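Local coordinates for putative uncharacterized protein PH0242 (Pyrococcus horikoshii, PDB 3VU1) that belongs to the archaeal oligosaccharyltransferase AglB family, the model holding the C-terminal globular domain with a bound calcium ion, at residues 234-239 and 284-289; 249-254 and 480-485; 213-218 and 227-232; 255-260 and 280-285. All blocks are in the same frame, centred on the assembly; numbering follows the deposited sequence.

Contact 1. Residues 234-239 and 284-289. With CA (calcium ion), chain C.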
# COMPACT_ATOMS: atom_id res chain seq x y z
N SER A 234 -2.82 4.25 -8.55
CA SER A 234 -4.10 3.58 -8.78
C SER A 234 -4.39 2.48 -7.72
O SER A 234 -5.55 2.08 -7.53
CB SER A 234 -4.15 3.01 -10.21
OG SER A 234 -3.33 1.86 -10.35
N ASN A 235 -3.34 1.99 -7.05
CA ASN A 235 -3.53 1.02 -5.96
C ASN A 235 -3.91 1.65 -4.60
O ASN A 235 -4.54 1.00 -3.76
CB ASN A 235 -2.28 0.17 -5.80
CG ASN A 235 -1.98 -0.59 -7.05
OD1 ASN A 235 -2.78 -1.39 -7.52
ND2 ASN A 235 -0.84 -0.32 -7.63
N PHE A 236 -3.51 2.91 -4.43
CA PHE A 236 -3.75 3.72 -3.22
C PHE A 236 -4.45 5.02 -3.59
O PHE A 236 -3.81 5.93 -4.10
CB PHE A 236 -2.42 3.97 -2.48
CG PHE A 236 -1.78 2.71 -2.00
CD1 PHE A 236 -0.97 1.95 -2.86
CD2 PHE A 236 -2.05 2.22 -0.71
CE1 PHE A 236 -0.41 0.75 -2.42
CE2 PHE A 236 -1.49 1.02 -0.27
CZ PHE A 236 -0.68 0.28 -1.13
N ILE A 237 -5.75 5.06 -3.32
CA ILE A 237 -6.62 6.19 -3.66
C ILE A 237 -6.87 7.11 -2.44
O ILE A 237 -7.39 6.66 -1.42
CB ILE A 237 -7.98 5.63 -4.17
CG1 ILE A 237 -7.75 4.81 -5.45
CG2 ILE A 237 -9.00 6.73 -4.43
CD1 ILE A 237 -6.78 5.46 -6.42
N PRO A 238 -6.50 8.39 -2.53
CA PRO A 238 -6.79 9.24 -1.35
C PRO A 238 -8.27 9.35 -1.21
O PRO A 238 -8.90 9.83 -2.12
CB PRO A 238 -6.23 10.62 -1.70
CG PRO A 238 -5.83 10.56 -3.13
CD PRO A 238 -5.76 9.12 -3.59
N VAL A 239 -8.84 8.88 -0.12
CA VAL A 239 -10.27 9.04 0.09
C VAL A 239 -10.62 10.09 1.14
O VAL A 239 -11.78 10.49 1.23
CB VAL A 239 -10.95 7.71 0.47
CG1 VAL A 239 -11.02 6.78 -0.72
CG2 VAL A 239 -10.24 7.07 1.67
N SER A 284 -2.59 -2.22 -12.99
CA SER A 284 -1.57 -2.35 -11.96
C SER A 284 -2.01 -3.39 -10.93
O SER A 284 -3.03 -3.22 -10.28
CB SER A 284 -1.32 -1.00 -11.31
OG SER A 284 -0.53 -1.17 -10.17
N ALA A 285 -1.27 -4.49 -10.83
CA ALA A 285 -1.54 -5.52 -9.81
C ALA A 285 -0.49 -5.44 -8.71
O ALA A 285 0.72 -5.61 -8.95
CB ALA A 285 -1.58 -6.92 -10.42
N PHE A 286 -0.97 -5.18 -7.49
CA PHE A 286 -0.06 -4.87 -6.39
C PHE A 286 0.17 -6.01 -5.36
O PHE A 286 -0.65 -6.26 -4.47
CB PHE A 286 -0.51 -3.59 -5.66
CG PHE A 286 0.55 -3.05 -4.74
CD1 PHE A 286 1.51 -2.15 -5.22
CD2 PHE A 286 0.63 -3.50 -3.42
CE1 PHE A 286 2.49 -1.68 -4.38
CE2 PHE A 286 1.63 -3.04 -2.58
CZ PHE A 286 2.56 -2.12 -3.07
N GLY A 287 1.32 -6.66 -5.45
CA GLY A 287 1.65 -7.68 -4.47
C GLY A 287 1.15 -9.09 -4.73
O GLY A 287 1.75 -10.04 -4.23
N ARG A 288 0.05 -9.24 -5.46
CA ARG A 288 -0.38 -10.58 -5.87
C ARG A 288 -0.81 -10.68 -7.34
O ARG A 288 -1.30 -9.71 -7.93
CB ARG A 288 -1.45 -11.16 -4.93
CG ARG A 288 -2.80 -10.49 -5.00
CD ARG A 288 -3.89 -11.27 -4.26
NE ARG A 288 -3.42 -11.69 -2.94
CZ ARG A 288 -3.93 -12.69 -2.22
NH1 ARG A 288 -4.97 -13.39 -2.65
NH2 ARG A 288 -3.38 -12.98 -1.04
N ASP A 289 -0.63 -11.86 -7.92
CA ASP A 289 -1.03 -12.10 -9.31
C ASP A 289 -2.54 -12.03 -9.54
O ASP A 289 -3.34 -12.30 -8.63
CB ASP A 289 -0.51 -13.46 -9.78
CG ASP A 289 1.01 -13.53 -9.79
OD1 ASP A 289 1.70 -12.51 -10.03
OD2 ASP A 289 1.51 -14.63 -9.55
CA CA C . 2.61 -4.52 -9.73
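Phe236 and Phe286 form a T-shaped aromatic pair beside the calcium site, where the end of strand 275-285 meets the junction between helix 228-235 and strand 236-242. The evidence for the T shape is twofold: the ring planes stand at 90°, and the centroids are 5.5 Å apart. Phe236 presents its edge, with CE1 4.1 Å above the plane of the Phe286 ring and over its centre. Phe236 is also the first residue to leave helical backbone angles, which places this ring exactly at the turn from helix into strand, and Phe67 and Phe250 extend the aromatic cluster around it. In Phe286, CB points toward segment 234-239 and CG lies anti to the backbone N (chi1 -166°). Next to the ring pair, the amide group of Asn235 comes up against the root of Phe286, its CG 3.6 Å from Phe286 CB, with the amide and ring planes inclined at 49°. Ser234 touches the strand at Ser284, where Ser234 OG comes 3.6 Å from Ser284 CB; the hydroxyl itself is hydrogen-bonded to Lys231 O within its own helix. Between the two residues that face the helix end, Ala285 turns its CB away from segment 234-239 and gives its carbonyl to the metal. Glu76, His319 and Glu322 also bind the calcium ion, and Ala285 O lies 2.3 Å from it.

Contact 2. Residues 249-254 and 480-485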
# COMPACT_ATOMS: atom_id res chain seq x y z
N GLU A 249 -7.44 4.27 0.25
CA GLU A 249 -8.11 2.99 0.03
C GLU A 249 -7.16 2.12 -0.78
O GLU A 249 -6.48 2.61 -1.72
CB GLU A 249 -9.40 3.17 -0.72
CG GLU A 249 -10.02 1.90 -1.27
CD GLU A 249 -11.26 2.19 -2.13
OE1 GLU A 249 -12.07 3.06 -1.76
OE2 GLU A 249 -11.46 1.53 -3.17
N PHE A 250 -7.05 0.85 -0.39
CA PHE A 250 -6.19 -0.08 -1.10
C PHE A 250 -7.02 -0.84 -2.10
O PHE A 250 -8.06 -1.40 -1.75
CB PHE A 250 -5.52 -1.03 -0.14
CG PHE A 250 -4.65 -2.07 -0.79
CD1 PHE A 250 -3.50 -1.71 -1.50
CD2 PHE A 250 -4.97 -3.44 -0.67
CE1 PHE A 250 -2.68 -2.68 -2.06
CE2 PHE A 250 -4.17 -4.40 -1.25
CZ PHE A 250 -3.02 -4.03 -1.93
N ARG A 251 -6.55 -0.82 -3.35
CA ARG A 251 -7.13 -1.62 -4.41
C ARG A 251 -6.01 -2.42 -4.98
O ARG A 251 -5.17 -1.89 -5.72
CB ARG A 251 -7.73 -0.73 -5.47
CG ARG A 251 -8.92 0.06 -4.98
CD ARG A 251 -9.19 1.18 -5.96
NE ARG A 251 -10.45 1.84 -5.67
CZ ARG A 251 -10.92 2.88 -6.36
NH1 ARG A 251 -10.24 3.36 -7.39
NH2 ARG A 251 -12.09 3.40 -6.03
N PRO A 252 -5.96 -3.71 -4.62
CA PRO A 252 -4.85 -4.57 -5.08
C PRO A 252 -4.81 -4.69 -6.62
O PRO A 252 -3.72 -4.76 -7.21
CB PRO A 252 -5.11 -5.91 -4.40
CG PRO A 252 -6.56 -5.88 -3.98
CD PRO A 252 -6.96 -4.43 -3.81
N PHE A 253 -5.98 -4.69 -7.27
CA PHE A 253 -6.04 -4.71 -8.75
C PHE A 253 -6.71 -3.46 -9.30
O PHE A 253 -7.89 -3.23 -9.12
CB PHE A 253 -6.74 -5.99 -9.25
CG PHE A 253 -6.21 -7.22 -8.60
CD1 PHE A 253 -6.98 -7.90 -7.65
CD2 PHE A 253 -4.92 -7.67 -8.88
CE1 PHE A 253 -6.48 -9.05 -7.02
CE2 PHE A 253 -4.41 -8.78 -8.24
CZ PHE A 253 -5.19 -9.47 -7.31
N ALA A 254 -5.92 -2.64 -9.96
CA ALA A 254 -6.42 -1.34 -10.38
C ALA A 254 -6.02 -1.01 -11.82
O ALA A 254 -5.07 -1.59 -12.39
CB ALA A 254 -5.92 -0.27 -9.44
N GLU A 480 -14.95 -9.53 -5.46
CA GLU A 480 -14.95 -8.39 -6.37
C GLU A 480 -13.96 -7.32 -5.94
O GLU A 480 -13.93 -6.93 -4.80
CB GLU A 480 -16.33 -7.76 -6.41
CG GLU A 480 -17.40 -8.65 -6.99
CD GLU A 480 -18.77 -8.18 -6.55
OE1 GLU A 480 -18.94 -7.97 -5.32
OE2 GLU A 480 -19.67 -8.01 -7.41
N TYR A 481 -13.16 -6.84 -6.87
CA TYR A 481 -12.20 -5.79 -6.63
C TYR A 481 -12.56 -4.58 -7.46
O TYR A 481 -12.94 -4.72 -8.63
CB TYR A 481 -10.84 -6.28 -7.02
CG TYR A 481 -10.35 -7.44 -6.15
CD1 TYR A 481 -10.49 -8.78 -6.58
CD2 TYR A 481 -9.75 -7.20 -4.91
CE1 TYR A 481 -10.02 -9.82 -5.79
CE2 TYR A 481 -9.30 -8.23 -4.12
CZ TYR A 481 -9.42 -9.54 -4.55
OH TYR A 481 -8.97 -10.53 -3.73
N THR A 482 -12.46 -3.39 -6.87
CA THR A 482 -12.70 -2.16 -7.61
C THR A 482 -11.41 -1.73 -8.28
O THR A 482 -10.41 -1.46 -7.57
CB THR A 482 -13.20 -1.05 -6.70
OG1 THR A 482 -14.58 -1.30 -6.39
CG2 THR A 482 -13.12 0.31 -7.41
N MET A 483 -11.42 -1.64 -9.61
CA MET A 483 -10.21 -1.27 -10.32
C MET A 483 -10.13 0.22 -10.56
O MET A 483 -9.06 0.80 -10.50
CB MET A 483 -10.05 -2.04 -11.63
CG MET A 483 -10.28 -3.54 -11.56
SD MET A 483 -9.77 -4.37 -13.10
CE MET A 483 -7.99 -4.29 -12.94
N ILE A 484 -11.27 0.83 -10.86
CA ILE A 484 -11.37 2.27 -11.18
C ILE A 484 -12.86 2.59 -11.31
O ILE A 484 -13.65 1.71 -11.65
CB ILE A 484 -10.62 2.66 -12.49
CG1 ILE A 484 -10.43 4.20 -12.59
CG2 ILE A 484 -11.33 2.06 -13.71
CD1 ILE A 484 -9.42 4.71 -13.60
N GLU A 485 -13.21 3.83 -11.00
CA GLU A 485 -14.53 4.40 -11.28
C GLU A 485 -14.41 5.54 -12.29
O GLU A 485 -13.62 6.47 -12.12
CB GLU A 485 -15.18 4.90 -10.00
CG GLU A 485 -15.40 3.79 -9.01
CD GLU A 485 -16.28 4.21 -7.84
OE1 GLU A 485 -16.04 5.30 -7.27
OE2 GLU A 485 -17.21 3.44 -7.49
O HOH W 1 -8.03 2.69 -8.79
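Phe253 and Tyr481 meet in a T-shaped stack at the apolar centre of the interface where the start of strand 253-262, in a four-stranded antiparallel sheet, packs with the loop before it on strand 464-487 of the larger antiparallel sheet. Phe253 supplies the edge: its CD1 sits 3.7 Å above the Tyr481 ring plane and over the centre, the planes being 88° apart. Pro252 adds to the same cluster, its CG 3.6 Å from Tyr481 CD2, while the phenol oxygen of Tyr481 runs on to a hydrogen bond with Glu80. Further along, the side chain of Met483 bends at chi3 (73°), and its CE lies 4.3 Å from Phe253 CB.

Outward from this centre the backbones come close without a direct hydrogen bond between the two segments. Instead, Met483 CA approaches Phe253 O at 3.3 Å in a CA-H...O contact, and Ala254 CA makes a more bent one to Met483 O. The polar edge belongs to Arg251, whose chain is extended from CG to NE and passes over Thr482. The methyl CG2 of Thr482 lies 3.3 Å above the guanidinium plane, offset toward its rim. The guanidinium is held at two of its nitrogens: NE makes a salt bridge with Glu249, reaching OE2 from above the carboxylate plane, and NH1 donates to a water lying in the guanidinium plane. That water links the loop residue Arg251 to strand 464-487, accepting from Arg251 NH1 at 2.7 Å and donating to Met483 O at 2.7 Å.

Contact 3. Residues 213-218 and 227-232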
# COMPACT_ATOMS: atom_id res chain seq x y z
N PHE A 213 6.71 5.95 0.93
CA PHE A 213 6.25 6.94 1.90
C PHE A 213 6.37 8.37 1.35
O PHE A 213 5.45 9.17 1.46
CB PHE A 213 7.02 6.83 3.19
CG PHE A 213 6.71 7.94 4.17
CD1 PHE A 213 7.66 8.91 4.46
CD2 PHE A 213 5.49 8.00 4.80
CE1 PHE A 213 7.40 9.94 5.37
CE2 PHE A 213 5.22 9.02 5.72
CZ PHE A 213 6.16 9.99 6.01
N VAL A 214 7.53 8.69 0.78
CA VAL A 214 7.78 9.98 0.17
C VAL A 214 6.71 10.27 -0.89
O VAL A 214 6.18 11.37 -0.93
CB VAL A 214 9.20 10.03 -0.43
CG1 VAL A 214 9.31 11.17 -1.41
CG2 VAL A 214 10.24 10.19 0.67
N LYS A 215 6.38 9.27 -1.73
CA LYS A 215 5.36 9.44 -2.76
C LYS A 215 4.00 9.74 -2.16
O LYS A 215 3.34 10.67 -2.58
CB LYS A 215 5.21 8.19 -3.64
CG LYS A 215 6.40 7.72 -4.45
CD LYS A 215 5.95 6.53 -5.32
CE LYS A 215 7.11 5.79 -5.98
NZ LYS A 215 7.94 4.96 -5.05
N LEU A 216 3.57 8.92 -1.20
CA LEU A 216 2.20 9.00 -0.69
C LEU A 216 2.01 10.06 0.39
O LEU A 216 0.90 10.55 0.56
CB LEU A 216 1.74 7.65 -0.14
CG LEU A 216 1.66 6.44 -1.10
CD1 LEU A 216 1.44 5.15 -0.32
CD2 LEU A 216 0.59 6.59 -2.19
N ALA A 217 3.07 10.39 1.14
CA ALA A 217 3.00 11.46 2.15
C ALA A 217 2.97 12.85 1.51
O ALA A 217 2.28 13.75 2.00
CB ALA A 217 4.17 11.36 3.13
N PHE A 218 3.71 13.03 0.42
CA PHE A 218 3.97 14.35 -0.08
C PHE A 218 3.56 14.52 -1.53
O PHE A 218 3.97 15.47 -2.14
CB PHE A 218 5.45 14.67 0.09
CG PHE A 218 5.96 14.40 1.48
CD1 PHE A 218 6.95 13.45 1.70
CD2 PHE A 218 5.42 15.08 2.59
CE1 PHE A 218 7.40 13.19 3.00
CE2 PHE A 218 5.87 14.82 3.88
CZ PHE A 218 6.86 13.86 4.09
N GLU A 227 7.00 3.91 -14.84
CA GLU A 227 5.56 3.67 -14.64
C GLU A 227 5.14 3.44 -13.17
O GLU A 227 3.95 3.49 -12.85
CB GLU A 227 5.10 2.48 -15.51
CG GLU A 227 5.22 2.68 -17.01
CD GLU A 227 3.94 3.21 -17.60
OE1 GLU A 227 3.04 2.39 -17.86
OE2 GLU A 227 3.83 4.45 -17.81
N PHE A 228 6.11 3.18 -12.28
CA PHE A 228 5.79 2.75 -10.93
C PHE A 228 4.98 3.73 -10.06
O PHE A 228 4.04 3.32 -9.34
CB PHE A 228 7.04 2.26 -10.16
CG PHE A 228 6.68 1.52 -8.89
CD1 PHE A 228 6.17 0.21 -8.95
CD2 PHE A 228 6.76 2.16 -7.65
CE1 PHE A 228 5.79 -0.45 -7.79
CE2 PHE A 228 6.39 1.49 -6.49
CZ PHE A 228 5.91 0.19 -6.56
N ALA A 229 5.32 5.01 -10.09
CA ALA A 229 4.54 6.00 -9.38
C ALA A 229 3.09 6.02 -9.89
O ALA A 229 2.14 6.02 -9.09
CB ALA A 229 5.17 7.37 -9.48
N GLU A 230 2.92 5.99 -11.21
CA GLU A 230 1.59 6.06 -11.80
C GLU A 230 0.74 4.85 -11.40
O GLU A 230 -0.47 4.99 -11.16
CB GLU A 230 1.69 6.19 -13.32
CG GLU A 230 0.90 7.37 -13.88
CD GLU A 230 0.47 7.18 -15.34
OE1 GLU A 230 -0.68 7.59 -15.67
OE2 GLU A 230 1.27 6.61 -16.14
N LYS A 231 1.36 3.67 -11.34
CA LYS A 231 0.65 2.45 -10.96
C LYS A 231 0.28 2.50 -9.50
O LYS A 231 -0.89 2.30 -9.15
CB LYS A 231 1.46 1.21 -11.23
CG LYS A 231 1.69 0.87 -12.68
CD LYS A 231 3.05 0.22 -12.78
CE LYS A 231 2.97 -1.28 -12.91
NZ LYS A 231 2.95 -1.68 -14.35
N LEU A 232 1.28 2.79 -8.66
CA LEU A 232 1.05 2.99 -7.24
C LEU A 232 -0.18 3.84 -6.94
O LEU A 232 -1.00 3.47 -6.10
CB LEU A 232 2.25 3.62 -6.56
CG LEU A 232 2.22 3.58 -5.01
CD1 LEU A 232 2.47 2.17 -4.49
CD2 LEU A 232 3.27 4.51 -4.44
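Phe228 meets Lys215 at the edge of its ring: Lys215 NZ lies in the ring plane, 4.0 Å from Phe228 CD2, which rules out a cation-pi arrangement over the face. On the far side of helix 212-218 the flat groups are served differently. The methyl of Ala217 rests 3.6 Å above the Phe218 ring, over its centre, and also lies over a face of Phe213, offset toward the rim.

Across the helix pair, the aliphatic part of Lys215 does most of the touching. Its CD comes 3.5 Å from Leu232 CD2, and CE is 4.3 Å from Ala229 CB. A bend at chi4 (72°) then turns NZ toward its polar partners. This buried ammonium is hydrogen-bonded to Thr210 O and Asn212 OD1, and forms a salt bridge with Asp71. Leu232 CD2 also touches Leu216 of the facing helix, whose CD2 is 4.1 Å away, and so fits against both Lys215 and Leu216.

The axes of helices 213-218 and 228-232 come within 11.3 Å and cross at -54°, a spacing bridged by long side chains rather than by close backbones. Helix 212-218 packs its other side on strand 125-130 through Phe213, Val214 and Phe218, while helix 228-235 runs directly into strand 236-242.

Contact 4. Residues 255-260 and 280-285. With CA (calcium ion), chain C.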
# COMPACT_ATOMS: atom_id res chain seq x y z
N ILE A 255 -6.75 -0.05 -12.38
CA ILE A 255 -6.49 0.47 -13.70
C ILE A 255 -5.93 1.87 -13.52
O ILE A 255 -6.59 2.72 -12.92
CB ILE A 255 -7.77 0.49 -14.56
CG1 ILE A 255 -8.18 -0.94 -14.89
CG2 ILE A 255 -7.57 1.35 -15.80
CD1 ILE A 255 -9.55 -1.09 -15.49
N TYR A 256 -4.74 2.11 -14.05
CA TYR A 256 -4.14 3.41 -13.91
C TYR A 256 -4.28 4.35 -15.11
O TYR A 256 -3.87 5.50 -15.02
CB TYR A 256 -2.67 3.31 -13.50
CG TYR A 256 -1.71 2.66 -14.47
CD1 TYR A 256 -0.86 3.43 -15.26
CD2 TYR A 256 -1.63 1.27 -14.58
CE1 TYR A 256 0.04 2.84 -16.14
CE2 TYR A 256 -0.73 0.66 -15.46
CZ TYR A 256 0.11 1.46 -16.21
OH TYR A 256 0.99 0.88 -17.08
N LYS A 257 -4.86 3.86 -16.20
CA LYS A 257 -4.93 4.61 -17.47
C LYS A 257 -5.89 3.84 -18.34
O LYS A 257 -5.79 2.60 -18.42
CB LYS A 257 -3.55 4.67 -18.11
CG LYS A 257 -3.37 5.58 -19.32
CD LYS A 257 -2.00 5.28 -19.92
CE LYS A 257 -1.52 6.30 -20.94
NZ LYS A 257 -0.60 7.31 -20.34
N ILE A 258 -6.85 4.54 -18.92
CA ILE A 258 -7.76 3.95 -19.91
C ILE A 258 -7.58 4.70 -21.24
O ILE A 258 -7.47 5.96 -21.25
CB ILE A 258 -9.21 4.12 -19.50
CG1 ILE A 258 -9.47 3.51 -18.13
CG2 ILE A 258 -10.15 3.55 -20.57
CD1 ILE A 258 -10.94 3.46 -17.75
N GLU A 259 -7.53 3.97 -22.36
CA GLU A 259 -7.57 4.62 -23.69
C GLU A 259 -8.81 4.22 -24.48
O GLU A 259 -9.20 3.07 -24.49
CB GLU A 259 -6.31 4.34 -24.49
CG GLU A 259 -5.12 5.20 -24.11
CD GLU A 259 -3.81 4.65 -24.66
OE1 GLU A 259 -2.89 5.46 -24.90
OE2 GLU A 259 -3.66 3.42 -24.87
N ASP A 260 -9.46 5.19 -25.09
CA ASP A 260 -10.64 4.93 -25.95
C ASP A 260 -10.12 4.93 -27.39
O ASP A 260 -9.31 5.81 -27.76
CB ASP A 260 -11.67 6.04 -25.75
CG ASP A 260 -13.08 5.65 -26.14
OD1 ASP A 260 -13.31 4.46 -26.48
OD2 ASP A 260 -13.98 6.53 -26.07
N ARG A 280 -8.52 0.27 -24.02
CA ARG A 280 -7.30 -0.35 -23.59
C ARG A 280 -7.14 -0.02 -22.11
O ARG A 280 -6.98 1.16 -21.76
CB ARG A 280 -6.10 0.15 -24.40
CG ARG A 280 -4.88 -0.75 -24.23
CD ARG A 280 -3.61 -0.08 -24.71
NE ARG A 280 -3.35 -0.36 -26.12
CZ ARG A 280 -2.83 0.52 -26.97
NH1 ARG A 280 -2.51 1.76 -26.61
NH2 ARG A 280 -2.65 0.16 -28.21
N LEU A 281 -7.21 -1.05 -21.26
CA LEU A 281 -7.04 -0.91 -19.81
C LEU A 281 -5.62 -1.24 -19.33
O LEU A 281 -5.09 -2.35 -19.52
CB LEU A 281 -8.08 -1.78 -19.10
CG LEU A 281 -9.44 -1.71 -19.81
CD1 LEU A 281 -10.42 -2.68 -19.18
CD2 LEU A 281 -10.04 -0.31 -19.82
N TYR A 282 -4.97 -0.25 -18.72
CA TYR A 282 -3.62 -0.43 -18.20
C TYR A 282 -3.73 -0.83 -16.73
O TYR A 282 -4.18 -0.05 -15.90
CB TYR A 282 -2.81 0.84 -18.33
CG TYR A 282 -2.44 1.20 -19.74
CD1 TYR A 282 -3.40 1.72 -20.62
CD2 TYR A 282 -1.12 1.04 -20.20
CE1 TYR A 282 -3.07 2.06 -21.92
CE2 TYR A 282 -0.77 1.38 -21.51
CZ TYR A 282 -1.75 1.89 -22.36
OH TYR A 282 -1.43 2.24 -23.64
N ILE A 283 -3.31 -2.05 -16.43
CA ILE A 283 -3.58 -2.66 -15.14
C ILE A 283 -2.36 -2.63 -14.23
O ILE A 283 -1.24 -2.95 -14.64
CB ILE A 283 -4.11 -4.08 -15.34
CG1 ILE A 283 -5.54 -3.98 -15.88
CG2 ILE A 283 -4.02 -4.88 -14.04
CD1 ILE A 283 -6.26 -5.28 -16.17
N SER A 284 -2.59 -2.22 -12.99
CA SER A 284 -1.57 -2.35 -11.96
C SER A 284 -2.01 -3.39 -10.93
O SER A 284 -3.03 -3.22 -10.28
CB SER A 284 -1.32 -1.00 -11.31
OG SER A 284 -0.53 -1.17 -10.17
N ALA A 285 -1.27 -4.49 -10.83
CA ALA A 285 -1.54 -5.52 -9.81
C ALA A 285 -0.49 -5.44 -8.71
O ALA A 285 0.72 -5.61 -8.95
CB ALA A 285 -1.58 -6.92 -10.42
CA CA C . 2.61 -4.52 -9.73
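Tyr282 lies against Tyr256, Lys257 and Glu259 across an antiparallel strand pair interrupted by a beta bulge: Ile255 pairs with Ile283 but Ile258 with Leu281, one residue more on the first strand. The backbone agrees, since Tyr256 N donates to Tyr282 O and Tyr282 N to Lys257 O. On the face of the strand pair opposite Tyr282, Ile255, Ile258, Leu281 and Ile283 pack together.

From its root outward, Tyr282 touches something at each step. CB sits 3.5 Å above the Tyr256 ring, offset toward the rim, a CH-pi contact; the two rings are an offset edge-to-face pair with planes at 69°. One face of the Tyr282 ring carries Lys257 CD, 3.8 Å above its centre, the lysine running beside the tyrosine in the same direction. At the rim, CD2 comes 3.8 Å from Tyr256 OH, whose hydrogen bond goes to Glu227. At the tip, Tyr282 OH donates to Glu259 OE2 over 2.8 Å. Arg280 NH1 forms a salt bridge with the same oxygen at 2.7 Å, the two donors reaching Glu259 OE2 from opposite faces of the carboxylate plane.

In the fold
Contacts 1, 2 and 4 share one antiparallel sheet, in which strands 253-262 and 275-285 are neighbours. Contact 1 is the middle piece: its centre lies 7 Å from that of contact 2, 11 Å from contact 3 and 12 Å from contact 4. It meets contact 2 through probable hydrogen bonds, Ser284 N to Ala254 O at 2.6 Å and Arg251 N to Asn235 O at 2.7 Å. Contacts 1 and 4 have Ser284 and the calcium ligand Ala285 in common. Helix 228-235 carries contact 3 into contact 1, with the Phe228 side chain about 6 Å from the calcium ion, and contact 4 is nested within the chain loop that contact 2 closes.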